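Local coordinates for disulfide isomerase DsbG N-terminal domain-containing protein (Helicobacter pylori, PDB 3TDG) that probably acts as a thioredoxin-fold thiol-disulfide oxidoreductase of the DsbG type, handling disulfide bonds in other proteins, at residues V154-C159 against V181-L186. Sequence-based numbering, arbitrary orientation.
Sequences VSDPMC and VVVGWL
The Asp156 carboxylate is sandwiched: Leu186 CG and CD1 lie over one face (Leu186 CG to Asp156 CG 3.8 Å) and the Pro157 ring, through CD, over the other, while N-H groups come to its oxygens. Trp185 N meets Asp156 OD1 nearly head-on along the C-O bond at 2.9 Å. Leu186 N reaches Asp156 OD1 on the syn side, 35° out of the carboxylate plane, at 2.8 Å. OD2 turns its anti lone pair to Met158 N, closing an Asx turn, and is also hydrogen-bonded to Ser190 OG of helix 188-206, so the group's rotation is fixed. With CG anti to the backbone N (chi1 -172°), the carboxylate reaches the backbone of Trp185 and Leu186. The Trp185 indole, the other flat group, stacks with the ring of Phe249. Upstream, parallel strands pair through Ser155 N to Val181 O (3.0 Å) and Val183 N to Ser155 O (2.8 Å). Val154 CG1 meets Val183 CG1 on the side of helix 235-249; Pro157 CG packs on Val182 CG1 (3.8 Å) on the Tyr222 side. Leu186 CD1 touches Cys159 CB at 3.6 Å. Cys159 caps the following helix and begins a CxxC sequence, consistent with the redox site of a thioredoxin fold, at the end of its central parallel strands.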
loop_
_atom_site.group_PDB
_atom_site.type_symbol
_atom_site.label_atom_id
_atom_site.label_comp_id
_atom_site.label_asym_id
_atom_site.label_seq_id
_atom_site.Cartn_x
_atom_site.Cartn_y
_atom_site.Cartn_z
ATOM N N VAL A 154 9.787 -11.634 25.125
ATOM C CA VAL A 154 8.355 -11.345 25.231
ATOM C C VAL A 154 7.687 -12.643 25.690
ATOM O O VAL A 154 7.883 -13.692 25.078
ATOM C CB VAL A 154 7.762 -10.821 23.930
ATOM C CG1 VAL A 154 6.255 -10.489 24.095
ATOM C CG2 VAL A 154 8.538 -9.574 23.448
ATOM N N SER A 155 6.946 -12.560 26.796
ATOM C CA SER A 155 6.529 -13.732 27.549
ATOM C C SER A 155 5.144 -13.520 28.190
ATOM O O SER A 155 4.863 -12.444 28.737
ATOM C CB SER A 155 7.559 -14.041 28.628
ATOM O OG SER A 155 7.215 -15.211 29.376
ATOM N N ASP A 156 4.301 -14.551 28.102
ATOM C CA ASP A 156 2.955 -14.539 28.667
ATOM C C ASP A 156 2.965 -15.485 29.875
ATOM O O ASP A 156 3.439 -16.610 29.775
ATOM C CB ASP A 156 1.946 -14.990 27.610
ATOM C CG ASP A 156 0.490 -14.811 28.054
ATOM O OD1 ASP A 156 -0.191 -13.945 27.461
ATOM O OD2 ASP A 156 0.025 -15.531 28.985
ATOM N N PRO A 157 2.468 -15.016 31.034
ATOM C CA PRO A 157 2.513 -15.835 32.244
ATOM C C PRO A 157 1.503 -17.012 32.291
ATOM O O PRO A 157 1.567 -17.808 33.230
ATOM C CB PRO A 157 2.256 -14.824 33.371
ATOM C CG PRO A 157 1.586 -13.658 32.735
ATOM C CD PRO A 157 1.741 -13.747 31.237
ATOM N N MET A 158 0.601 -17.113 31.311
ATOM C CA MET A 158 -0.323 -18.256 31.194
ATOM C C MET A 158 0.077 -19.211 30.061
ATOM O O MET A 158 -0.733 -19.988 29.574
ATOM C CB MET A 158 -1.780 -17.791 30.998
ATOM C CG MET A 158 -2.432 -17.080 32.218
ATOM S SD MET A 158 -2.350 -17.937 33.816
ATOM C CE MET A 158 -3.692 -19.128 33.639
ATOM N N CYS A 159 1.330 -19.150 29.629
ATOM C CA CYS A 159 1.739 -19.917 28.476
ATOM C C CYS A 159 2.749 -20.961 28.930
ATOM O O CYS A 159 3.794 -20.605 29.462
ATOM C CB CYS A 159 2.322 -18.970 27.422
ATOM S SG CYS A 159 3.197 -19.728 26.039
ATOM N N VAL A 181 9.691 -8.891 28.981
ATOM C CA VAL A 181 8.493 -8.103 28.749
ATOM C C VAL A 181 7.288 -9.028 28.942
ATOM O O VAL A 181 7.011 -9.880 28.083
ATOM C CB VAL A 181 8.500 -7.505 27.323
ATOM C CG1 VAL A 181 7.223 -6.708 27.038
ATOM C CG2 VAL A 181 9.751 -6.621 27.118
ATOM N N VAL A 182 6.607 -8.884 30.082
ATOM C CA VAL A 182 5.528 -9.801 30.470
ATOM C C VAL A 182 4.189 -9.242 29.990
ATOM O O VAL A 182 3.721 -8.209 30.480
ATOM C CB VAL A 182 5.526 -10.107 32.000
ATOM C CG1 VAL A 182 4.449 -11.156 32.365
ATOM C CG2 VAL A 182 6.871 -10.606 32.429
ATOM N N VAL A 183 3.607 -9.907 29.001
ATOM C CA VAL A 183 2.428 -9.391 28.322
ATOM C C VAL A 183 1.144 -10.094 28.778
ATOM O O VAL A 183 1.191 -11.205 29.327
ATOM C CB VAL A 183 2.556 -9.517 26.794
ATOM C CG1 VAL A 183 3.707 -8.624 26.278
ATOM C CG2 VAL A 183 2.776 -11.004 26.384
ATOM N N GLY A 184 0.013 -9.442 28.530
ATOM C CA GLY A 184 -1.304 -10.018 28.784
ATOM C C GLY A 184 -1.933 -10.444 27.472
ATOM O O GLY A 184 -2.981 -9.938 27.111
ATOM N N TRP A 185 -1.296 -11.385 26.767
ATOM C CA TRP A 185 -1.591 -11.665 25.351
ATOM C C TRP A 185 -2.617 -12.785 25.124
ATOM O O TRP A 185 -3.455 -12.701 24.207
ATOM C CB TRP A 185 -0.250 -11.940 24.638
ATOM C CG TRP A 185 -0.184 -12.637 23.237
ATOM C CD1 TRP A 185 0.504 -13.789 22.937
ATOM C CD2 TRP A 185 -0.717 -12.167 21.991
ATOM N NE1 TRP A 185 0.395 -14.087 21.592
ATOM C CE2 TRP A 185 -0.354 -13.113 20.991
ATOM C CE3 TRP A 185 -1.499 -11.070 21.626
ATOM C CZ2 TRP A 185 -0.728 -12.972 19.652
ATOM C CZ3 TRP A 185 -1.876 -10.939 20.303
ATOM C CH2 TRP A 185 -1.493 -11.880 19.334
ATOM N N LEU A 186 -2.570 -13.819 25.960
ATOM C CA LEU A 186 -3.349 -15.031 25.661
ATOM C C LEU A 186 -4.789 -15.045 26.195
ATOM O O LEU A 186 -5.602 -15.838 25.747
ATOM C CB LEU A 186 -2.578 -16.299 26.043
ATOM C CG LEU A 186 -1.299 -16.531 25.220
ATOM C CD1 LEU A 186 -0.574 -17.763 25.722
ATOM C CD2 LEU A 186 -1.592 -16.648 23.721
#